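Aminotransferase (Bacillus subtilis, PDB 6L1O) transfers amino groups with the aid of pyridoxal 5'-phosphate and belongs to the pathway that makes bacilysin, a dipeptide antibiotic of L-alanine and L-anticapsin. Local coordinates at residues I3-D7 / V8-L12; E263-D266 / H267-G271; R296-K299 / E300-D303; L377-F380 / V381-I384. All coordinates share one frame; numbering follows the deposited sequence.

Contact 1: I3-D7 / V8-L12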
loop_
_atom_site.group_PDB
_atom_site.type_symbol
_atom_site.label_atom_id
_atom_site.label_comp_id
_atom_site.label_asym_id
_atom_site.label_seq_id
_atom_site.Cartn_x
_atom_site.Cartn_y
_atom_site.Cartn_z
ATOM N N ILE B 3 0.677 2.712 -25.848
ATOM C CA ILE B 3 0.471 2.319 -24.462
ATOM C C ILE B 3 -1.038 2.386 -24.150
ATOM O O ILE B 3 -1.688 3.380 -24.428
ATOM C CB ILE B 3 1.279 3.213 -23.512
ATOM C CG1 ILE B 3 2.785 3.151 -23.876
ATOM C CG2 ILE B 3 1.027 2.814 -22.046
ATOM C CD1 ILE B 3 3.459 1.800 -23.685
ATOM N N THR B 4 -1.563 1.293 -23.605
ATOM C CA THR B 4 -2.958 1.111 -23.300
ATOM C C THR B 4 -3.252 0.864 -21.770
ATOM O O THR B 4 -3.239 -0.272 -21.306
ATOM C CB THR B 4 -3.510 -0.067 -24.135
ATOM O OG1 THR B 4 -3.230 0.167 -25.531
ATOM C CG2 THR B 4 -5.027 -0.215 -23.918
ATOM N N PRO B 5 -3.538 1.933 -21.010
ATOM C CA PRO B 5 -4.051 1.743 -19.648
ATOM C C PRO B 5 -5.279 0.831 -19.595
ATOM O O PRO B 5 -6.061 0.773 -20.538
ATOM C CB PRO B 5 -4.405 3.171 -19.191
ATOM C CG PRO B 5 -3.609 4.057 -20.058
ATOM C CD PRO B 5 -3.427 3.360 -21.371
ATOM N N SER B 6 -5.448 0.119 -18.493
ATOM C CA SER B 6 -6.612 -0.717 -18.302
ATOM C C SER B 6 -7.904 0.114 -18.108
ATOM O O SER B 6 -7.875 1.331 -17.934
ATOM C CB SER B 6 -6.408 -1.606 -17.067
ATOM O OG SER B 6 -6.549 -0.819 -15.901
ATOM N N ASP B 7 -9.017 -0.574 -18.173
ATOM C CA ASP B 7 -10.338 0.019 -18.002
ATOM C C ASP B 7 -10.562 0.614 -16.603
ATOM O O ASP B 7 -11.184 1.649 -16.483
ATOM C CB ASP B 7 -11.409 -1.015 -18.336
ATOM C CG ASP B 7 -11.510 -1.301 -19.843
ATOM O OD1 ASP B 7 -10.818 -0.619 -20.666
ATOM O OD2 ASP B 7 -12.270 -2.252 -20.204
ATOM N N VAL B 8 -10.005 -0.023 -15.572
ATOM C CA VAL B 8 -10.009 0.508 -14.222
ATOM C C VAL B 8 -9.371 1.880 -14.193
ATOM O O VAL B 8 -9.896 2.806 -13.530
ATOM C CB VAL B 8 -9.295 -0.470 -13.236
ATOM C CG1 VAL B 8 -8.732 0.221 -11.997
ATOM C CG2 VAL B 8 -10.261 -1.567 -12.809
ATOM N N ILE B 9 -8.272 2.060 -14.898
ATOM C CA ILE B 9 -7.638 3.374 -14.985
ATOM C C ILE B 9 -8.533 4.391 -15.770
ATOM O O ILE B 9 -8.682 5.557 -15.378
ATOM C CB ILE B 9 -6.250 3.287 -15.655
ATOM C CG1 ILE B 9 -5.302 2.394 -14.830
ATOM C CG2 ILE B 9 -5.627 4.657 -15.786
ATOM C CD1 ILE B 9 -5.141 2.774 -13.365
ATOM N N LYS B 10 -9.077 3.954 -16.886
ATOM C CA LYS B 10 -9.876 4.834 -17.736
ATOM C C LYS B 10 -11.145 5.337 -17.023
ATOM O O LYS B 10 -11.606 6.458 -17.278
ATOM C CB LYS B 10 -10.288 4.119 -19.023
ATOM C CG LYS B 10 -9.182 3.885 -20.009
ATOM C CD LYS B 10 -9.777 3.230 -21.275
ATOM C CE LYS B 10 -8.695 2.687 -22.186
ATOM N NZ LYS B 10 -7.558 3.656 -22.345
ATOM N N THR B 11 -11.714 4.496 -16.171
ATOM C CA THR B 11 -12.953 4.823 -15.456
ATOM C C THR B 11 -12.706 5.463 -14.091
ATOM O O THR B 11 -13.644 5.724 -13.392
ATOM C CB THR B 11 -13.824 3.573 -15.218
ATOM O OG1 THR B 11 -13.143 2.643 -14.379
ATOM C CG2 THR B 11 -14.195 2.866 -16.526
ATOM N N LEU B 12 -11.447 5.676 -13.676
ATOM C CA LEU B 12 -11.173 6.263 -12.375
ATOM C C LEU B 12 -11.948 7.578 -12.228
ATOM O O LEU B 12 -11.958 8.382 -13.156
ATOM C CB LEU B 12 -9.668 6.525 -12.201
ATOM C CG LEU B 12 -8.772 5.308 -11.876
ATOM C CD1 LEU B 12 -7.304 5.716 -11.833
ATOM C CD2 LEU B 12 -9.162 4.637 -10.586
#
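T11 turns its hydroxyl back over the last turn with chi1 63°, between its own N and carbonyl carbon, and OG1 thereby meets the carbonyl of D7. The two donors of T11 share this acceptor: N is 2.9 Å and OG1 3.0 Å from D7 O, and they arrive from opposite faces of its carbonyl plane. The carbonyl oxygen of the helix's first residue thus takes two bonds from T11, just past its last residue. K10 first runs nearly extended, and a bend at chi4 (-44°) lays its end against the chain before the helix. Its CG passes S6 O at 3.5 Å and its CE reaches P5 O at 3.6 Å, while K10 N donates to S6 O. The ammonium does not pair with D7, since K10 NZ stays 5.6 Å from D7 OD1. On another side, P5 CB packs on I9 CG2 at 3.9 Å, and I9 CG1 lies 3.6 Å from S6 OG. S6 holds the N-cap position, yet its hydroxyl is bonded to Q112 O of the second subunit. The whole turn belongs to an N-terminal arm laid on that neighbour: D7 N binds N116 and I9 packs on C113 there, so helix 7-10 sits against the end of the neighbour's helix 103-114, while T4 N bonds to H202 at its strand 202-206.

Contact 2: E263-D266 / H267-G271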
loop_
_atom_site.group_PDB
_atom_site.type_symbol
_atom_site.label_atom_id
_atom_site.label_comp_id
_atom_site.label_asym_id
_atom_site.label_seq_id
_atom_site.Cartn_x
_atom_site.Cartn_y
_atom_site.Cartn_z
ATOM N N GLU B 263 -6.318 -12.410 3.409
ATOM C CA GLU B 263 -6.058 -13.139 2.187
ATOM C C GLU B 263 -5.603 -12.250 1.030
ATOM O O GLU B 263 -4.602 -12.526 0.385
ATOM C CB GLU B 263 -7.279 -13.998 1.847
ATOM C CG GLU B 263 -7.368 -15.211 2.835
ATOM C CD GLU B 263 -8.705 -15.960 2.824
ATOM O OE1 GLU B 263 -9.513 -15.776 1.910
ATOM O OE2 GLU B 263 -8.978 -16.740 3.751
ATOM N N PHE B 264 -6.330 -11.173 0.787
ATOM C CA PHE B 264 -5.974 -10.182 -0.207
ATOM C C PHE B 264 -4.600 -9.633 0.020
ATOM O O PHE B 264 -3.729 -9.634 -0.823
ATOM C CB PHE B 264 -6.991 -9.015 -0.180
ATOM C CG PHE B 264 -6.799 -8.027 -1.295
ATOM C CD1 PHE B 264 -7.575 -8.059 -2.443
ATOM C CD2 PHE B 264 -5.880 -6.996 -1.156
ATOM C CE1 PHE B 264 -7.364 -7.127 -3.484
ATOM C CE2 PHE B 264 -5.691 -6.083 -2.165
ATOM C CZ PHE B 264 -6.422 -6.139 -3.318
ATOM N N GLN B 265 -4.386 -9.142 1.222
ATOM C CA GLN B 265 -3.125 -8.513 1.557
ATOM C C GLN B 265 -1.918 -9.453 1.522
ATOM O O GLN B 265 -0.795 -9.001 1.243
ATOM C CB GLN B 265 -3.324 -7.766 2.911
ATOM C CG GLN B 265 -3.446 -6.346 2.610
ATOM C CD GLN B 265 -3.732 -5.362 3.720
ATOM O OE1 GLN B 265 -4.158 -4.258 3.393
ATOM N NE2 GLN B 265 -3.592 -5.748 4.999
ATOM N N ASP B 266 -2.131 -10.769 1.712
ATOM C CA ASP B 266 -1.054 -11.715 1.616
ATOM C C ASP B 266 -0.469 -11.731 0.197
ATOM O O ASP B 266 0.707 -12.096 0.009
ATOM C CB ASP B 266 -1.530 -13.155 2.002
ATOM C CG ASP B 266 -1.643 -13.395 3.482
ATOM O OD1 ASP B 266 -1.148 -12.594 4.328
ATOM O OD2 ASP B 266 -2.264 -14.439 3.827
ATOM N N HIS B 267 -1.294 -11.378 -0.786
ATOM C CA HIS B 267 -0.854 -11.334 -2.196
ATOM C C HIS B 267 -0.195 -10.043 -2.629
ATOM O O HIS B 267 0.352 -9.980 -3.741
ATOM C CB HIS B 267 -2.057 -11.641 -3.103
ATOM C CG HIS B 267 -2.476 -13.090 -3.036
ATOM N ND1 HIS B 267 -2.043 -14.033 -3.943
ATOM C CD2 HIS B 267 -3.216 -13.761 -2.126
ATOM C CE1 HIS B 267 -2.553 -15.213 -3.621
ATOM N NE2 HIS B 267 -3.241 -15.079 -2.501
ATOM N N VAL B 268 -0.309 -8.984 -1.809
ATOM C CA VAL B 268 0.132 -7.648 -2.221
ATOM C C VAL B 268 1.246 -7.067 -1.319
ATOM O O VAL B 268 2.142 -6.306 -1.794
ATOM C CB VAL B 268 -1.070 -6.691 -2.273
ATOM C CG1 VAL B 268 -0.629 -5.297 -2.707
ATOM C CG2 VAL B 268 -2.142 -7.203 -3.202
ATOM N N PHE B 269 1.226 -7.459 -0.045
ATOM C CA PHE B 269 2.107 -6.876 1.002
ATOM C C PHE B 269 2.921 -7.888 1.780
ATOM O O PHE B 269 2.645 -9.061 1.752
ATOM C CB PHE B 269 1.261 -6.078 1.967
ATOM C CG PHE B 269 0.529 -4.959 1.313
ATOM C CD1 PHE B 269 1.199 -3.964 0.634
ATOM C CD2 PHE B 269 -0.826 -4.924 1.356
ATOM C CE1 PHE B 269 0.483 -2.924 0.015
ATOM C CE2 PHE B 269 -1.542 -3.891 0.752
ATOM C CZ PHE B 269 -0.886 -2.900 0.085
ATOM N N VAL B 270 3.975 -7.415 2.414
ATOM C CA VAL B 270 4.628 -8.177 3.450
ATOM C C VAL B 270 4.668 -7.274 4.689
ATOM O O VAL B 270 5.726 -6.735 5.083
ATOM C CB VAL B 270 6.063 -8.605 3.077
ATOM C CG1 VAL B 270 6.610 -9.590 4.115
ATOM C CG2 VAL B 270 6.154 -9.244 1.687
ATOM N N GLY B 271 3.523 -7.108 5.298
ATOM C CA GLY B 271 3.417 -6.221 6.464
ATOM C C GLY B 271 3.819 -4.798 6.153
ATOM O O GLY B 271 3.572 -4.278 5.072
#
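Q265 lies against the ring of F269, one turn further along the chain, from CB to OE1. CB starts 4.1 Å from F269 CD2. CG comes much closer, 3.2 Å from the same CD2, and meets the ring at its edge, in the ring plane; this is a tight contact, reached with an unusual chi1 of -104°. Beyond CG the chain is extended, and CD follows at 3.8 Å from F269 CD2. The amide stands nearly upright to the ring, the two planes 78° apart, with OE1 3.7 Å from F269 CE2. OE1 is buried with no polar partner in the model, whereas NE2 donates to L99 O, which fastens the side chain to strand 97-100 at the border of the central seven-stranded sheet. V268 CG1 covers one face of the F269 ring, 3.6 Å above its centre.

Here the chain leaves helix 255-266 in the fold of the class I aminotransferases (fold type I) and turns toward the bound tyrosine. The carbonyl of Q265 takes two bonds: F269 N approaches in its plane, V268 N from above it. H267 brings CD2 to within 3.1 Å of E263 O, which lies in the plane of the imidazole, while ND1 bonds to S133 of the second subunit. D266 forms a salt bridge with R70. The carbonyls of D266 and F269 both accept from NZ of K104 of the second subunit, and V270 touches the bound tyrosine together with Y66 and F69.

Contact 3: R296-K299 / E300-D303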
loop_
_atom_site.group_PDB
_atom_site.type_symbol
_atom_site.label_atom_id
_atom_site.label_comp_id
_atom_site.label_asym_id
_atom_site.label_seq_id
_atom_site.Cartn_x
_atom_site.Cartn_y
_atom_site.Cartn_z
ATOM N N ARG B 296 -8.709 19.961 22.685
ATOM C CA ARG B 296 -8.979 21.263 23.260
ATOM C C ARG B 296 -8.431 22.359 22.364
ATOM O O ARG B 296 -9.045 23.417 22.269
ATOM C CB ARG B 296 -8.402 21.424 24.689
ATOM C CG ARG B 296 -8.991 20.540 25.771
ATOM C CD ARG B 296 -8.568 21.030 27.170
ATOM N NE ARG B 296 -7.146 20.745 27.461
ATOM C CZ ARG B 296 -6.694 19.569 27.899
ATOM N NH1 ARG B 296 -7.562 18.597 28.202
ATOM N NH2 ARG B 296 -5.420 19.385 28.141
ATOM N N ILE B 297 -7.312 22.117 21.687
ATOM C CA ILE B 297 -6.791 23.035 20.669
ATOM C C ILE B 297 -7.825 23.254 19.558
ATOM O O ILE B 297 -8.097 24.415 19.160
ATOM C CB ILE B 297 -5.472 22.585 20.071
ATOM C CG1 ILE B 297 -4.345 22.697 21.130
ATOM C CG2 ILE B 297 -5.094 23.383 18.830
ATOM C CD1 ILE B 297 -3.069 21.959 20.822
ATOM N N TYR B 298 -8.351 22.139 19.013
ATOM C CA TYR B 298 -9.341 22.281 17.938
ATOM C C TYR B 298 -10.581 23.007 18.419
ATOM O O TYR B 298 -11.096 23.882 17.689
ATOM C CB TYR B 298 -9.670 20.894 17.336
ATOM C CG TYR B 298 -8.523 20.326 16.538
ATOM C CD1 TYR B 298 -7.736 21.132 15.726
ATOM C CD2 TYR B 298 -8.201 18.965 16.602
ATOM C CE1 TYR B 298 -6.711 20.612 14.983
ATOM C CE2 TYR B 298 -7.180 18.439 15.878
ATOM C CZ TYR B 298 -6.428 19.239 15.068
ATOM O OH TYR B 298 -5.415 18.710 14.295
ATOM N N LYS B 299 -11.069 22.671 19.621
ATOM C CA LYS B 299 -12.252 23.316 20.168
ATOM C C LYS B 299 -12.039 24.848 20.350
ATOM O O LYS B 299 -12.916 25.642 20.060
ATOM C CB LYS B 299 -12.673 22.642 21.487
ATOM C CG LYS B 299 -13.888 23.238 22.204
ATOM C CD LYS B 299 -15.111 23.289 21.301
ATOM C CE LYS B 299 -16.349 23.830 22.049
ATOM N NZ LYS B 299 -17.321 24.443 21.110
ATOM N N GLU B 300 -10.858 25.235 20.802
ATOM C CA GLU B 300 -10.544 26.644 20.926
ATOM C C GLU B 300 -10.544 27.346 19.575
ATOM O O GLU B 300 -11.009 28.474 19.455
ATOM C CB GLU B 300 -9.207 26.809 21.605
ATOM C CG GLU B 300 -8.599 28.197 21.620
ATOM C CD GLU B 300 -9.424 29.223 22.357
ATOM O OE1 GLU B 300 -10.151 28.845 23.319
ATOM O OE2 GLU B 300 -9.330 30.430 21.975
ATOM N N ARG B 301 -10.000 26.709 18.556
ATOM C CA ARG B 301 -9.939 27.298 17.221
ATOM C C ARG B 301 -11.351 27.454 16.694
ATOM O O ARG B 301 -11.683 28.472 16.149
ATOM C CB ARG B 301 -9.094 26.440 16.255
ATOM C CG ARG B 301 -7.614 26.521 16.540
ATOM C CD ARG B 301 -6.837 25.550 15.682
ATOM N NE ARG B 301 -5.399 25.604 15.979
ATOM C CZ ARG B 301 -4.487 24.865 15.373
ATOM N NH1 ARG B 301 -4.826 24.037 14.371
ATOM N NH2 ARG B 301 -3.236 25.017 15.684
ATOM N N ILE B 302 -12.178 26.427 16.885
ATOM C CA ILE B 302 -13.570 26.447 16.488
ATOM C C ILE B 302 -14.327 27.595 17.153
ATOM O O ILE B 302 -15.015 28.377 16.472
ATOM C CB ILE B 302 -14.260 25.120 16.814
ATOM C CG1 ILE B 302 -13.795 24.054 15.816
ATOM C CG2 ILE B 302 -15.783 25.272 16.783
ATOM C CD1 ILE B 302 -14.135 22.644 16.290
ATOM N N ASP B 303 -14.164 27.723 18.455
ATOM C CA ASP B 303 -14.799 28.806 19.197
ATOM C C ASP B 303 -14.308 30.189 18.760
ATOM O O ASP B 303 -15.134 31.088 18.496
ATOM C CB ASP B 303 -14.608 28.609 20.682
ATOM C CG ASP B 303 -15.402 27.433 21.224
ATOM O OD1 ASP B 303 -16.111 26.737 20.458
ATOM O OD2 ASP B 303 -15.314 27.182 22.437
#
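Helix 289-313, the longest in the chain, carries on one flank an i to i+4 salt bridge between K299 and D303. K299 CG stands anti to its N (chi1 178°), and a bend at chi2 (56°) swings the rest of the chain along the axis toward D303. NZ then lies 2.7 Å from D303 OD1 and approaches on its syn lone pair. K319 also pairs with that oxygen, so two ammonium groups share it and would be expected to favour the ionised acid.

On another flank R301 runs extended beside I297. I297 CG2 sits over one face of the guanidinium, displaced toward its rim, at 3.6 Å from R301 NE. R301 NH1 comes near the plane of the Y298 ring at its edge, 4.0 Å from CE1, with the two planes 71° apart. That nitrogen is held by D43 and by M370 O, which fixes how the group is turned. Y298 continues inward, edge-to-face with F212 and meeting F324. Unbroken i to i+4 backbone bonding, with buried Y298 and I302 on one side and charged residues on the other, is consistent with the long helix that joins the two domains in fold type I aminotransferases.

Contact 4: L377-F380 / V381-I384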
loop_
_atom_site.group_PDB
_atom_site.type_symbol
_atom_site.label_atom_id
_atom_site.label_comp_id
_atom_site.label_asym_id
_atom_site.label_seq_id
_atom_site.Cartn_x
_atom_site.Cartn_y
_atom_site.Cartn_z
ATOM N N LEU B 377 -6.285 31.814 10.859
ATOM C CA LEU B 377 -7.727 31.894 11.004
ATOM C C LEU B 377 -8.180 33.361 11.005
ATOM O O LEU B 377 -9.207 33.719 10.394
ATOM C CB LEU B 377 -8.201 31.164 12.250
ATOM C CG LEU B 377 -7.842 29.654 12.358
ATOM C CD1 LEU B 377 -8.379 29.030 13.637
ATOM C CD2 LEU B 377 -8.390 28.885 11.152
ATOM N N ARG B 378 -7.409 34.224 11.664
ATOM C CA ARG B 378 -7.769 35.618 11.722
ATOM C C ARG B 378 -7.645 36.291 10.385
ATOM O O ARG B 378 -8.530 37.093 9.998
ATOM C CB ARG B 378 -6.966 36.382 12.761
ATOM C CG ARG B 378 -7.509 37.816 12.977
ATOM C CD ARG B 378 -6.603 38.647 13.864
ATOM N NE ARG B 378 -6.280 37.947 15.114
ATOM C CZ ARG B 378 -7.014 37.951 16.222
ATOM N NH1 ARG B 378 -8.167 38.600 16.258
ATOM N NH2 ARG B 378 -6.583 37.290 17.299
ATOM N N GLU B 379 -6.561 36.033 9.702
ATOM C CA GLU B 379 -6.283 36.644 8.400
ATOM C C GLU B 379 -7.328 36.201 7.318
ATOM O O GLU B 379 -7.769 37.007 6.514
ATOM C CB GLU B 379 -4.858 36.286 7.970
ATOM C CG GLU B 379 -4.379 36.845 6.635
ATOM C CD GLU B 379 -4.332 38.353 6.547
ATOM O OE1 GLU B 379 -4.333 39.049 7.600
ATOM O OE2 GLU B 379 -4.301 38.842 5.379
ATOM N N PHE B 380 -7.790 34.955 7.403
ATOM C CA PHE B 380 -8.916 34.469 6.579
ATOM C C PHE B 380 -10.138 35.405 6.741
ATOM O O PHE B 380 -10.673 35.949 5.751
ATOM C CB PHE B 380 -9.265 33.016 7.015
ATOM C CG PHE B 380 -10.431 32.425 6.298
ATOM C CD1 PHE B 380 -10.245 31.726 5.096
ATOM C CD2 PHE B 380 -11.713 32.531 6.821
ATOM C CE1 PHE B 380 -11.324 31.157 4.436
ATOM C CE2 PHE B 380 -12.800 31.953 6.170
ATOM C CZ PHE B 380 -12.605 31.267 4.988
ATOM N N VAL B 381 -10.492 35.690 7.986
ATOM C CA VAL B 381 -11.630 36.565 8.242
ATOM C C VAL B 381 -11.353 38.013 7.785
ATOM O O VAL B 381 -12.210 38.641 7.144
ATOM C CB VAL B 381 -12.047 36.546 9.693
ATOM C CG1 VAL B 381 -13.086 37.624 9.973
ATOM C CG2 VAL B 381 -12.589 35.179 10.062
ATOM N N THR B 382 -10.160 38.509 8.081
ATOM C CA THR B 382 -9.753 39.857 7.644
ATOM C C THR B 382 -9.871 40.068 6.140
ATOM O O THR B 382 -10.350 41.122 5.674
ATOM C CB THR B 382 -8.323 40.181 8.074
ATOM O OG1 THR B 382 -8.291 40.239 9.492
ATOM C CG2 THR B 382 -7.829 41.549 7.499
ATOM N N ARG B 383 -9.473 39.075 5.380
ATOM C CA ARG B 383 -9.509 39.164 3.926
ATOM C C ARG B 383 -10.928 39.121 3.376
ATOM O O ARG B 383 -11.259 39.865 2.449
ATOM C CB ARG B 383 -8.663 38.080 3.288
ATOM C CG ARG B 383 -7.183 38.194 3.586
ATOM C CD ARG B 383 -6.474 37.076 2.924
ATOM N NE ARG B 383 -5.051 37.081 3.165
ATOM C CZ ARG B 383 -4.192 36.324 2.522
ATOM N NH1 ARG B 383 -4.633 35.461 1.583
ATOM N NH2 ARG B 383 -2.917 36.385 2.843
ATOM N N ILE B 384 -11.762 38.278 3.966
ATOM C CA ILE B 384 -13.114 38.116 3.506
ATOM C C ILE B 384 -13.956 39.344 3.838
ATOM O O ILE B 384 -14.892 39.690 3.104
ATOM C CB ILE B 384 -13.740 36.831 4.083
ATOM C CG1 ILE B 384 -13.047 35.609 3.472
ATOM C CG2 ILE B 384 -15.247 36.767 3.835
ATOM C CD1 ILE B 384 -13.699 34.262 3.898
HETATM O O HOH W 1 -5.286 39.478 10.245
HETATM O O HOH W 2 -1.755 38.527 4.398
#
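One face of the F380 ring takes the end of I384: CD1 lies 3.2 Å above the ring plane, offset toward the rim, and 3.7 Å from the centroid, a CH-pi contact. F380 reaches this position because its CG stands anti to N (chi1 177°), which carries the ring outward from the helix, where CD1 of I384, one turn on, comes over it and touches both CE2 and CZ. The other flat pair is E379 with R383. OE2 of the carboxylate lies at the edge of the guanidinium, in its plane, and accepts from R383 NE at 2.9 Å in an almost straight bond (170°). The carboxylate itself stands nearly perpendicular to that plane, 85° away, and OE2 uses its anti lone pair. A water completes the grip, giving a proton to E379 OE2 at 2.7 Å and taking one from R383 NH2 at 2.9 Å. A second water donates to E379 OE1 and lies 3.2 Å from T382 OG1. R383 NH1 binds H33 O, so the arginine ties its helix to the chain just before strand 35-36. V381 packs on C309 of helix 289-313, while F380 rests on L37, V350 and V352. Helix 374-385 is thus an amphipathic helix near the C-terminal end of fold type I, packed by its apolar face on the long helix and a small two-stranded parallel sheet.

Contacts 3 and 4 are neighbours, their centres about 17 Å apart, and touch: R301 CB of helix 289-313 packs on L377 CD1 of helix 374-385. Each pairs an i to i+4 salt bridge with apolar packing on its helix, and neither meets the other subunit; in contact 4 the charged pair also lies on strand 35-36. Contacts 1 and 2, in contrast, both face the second subunit, where carbonyl oxygens with two donors and bonds to the neighbour take the place of salt bridges across the segments. Contact 2, beside the bound tyrosine, is the most buried of the four; contact 1 lies farthest out, about 27 Å from the chain centre, on an arm rather than in a domain core.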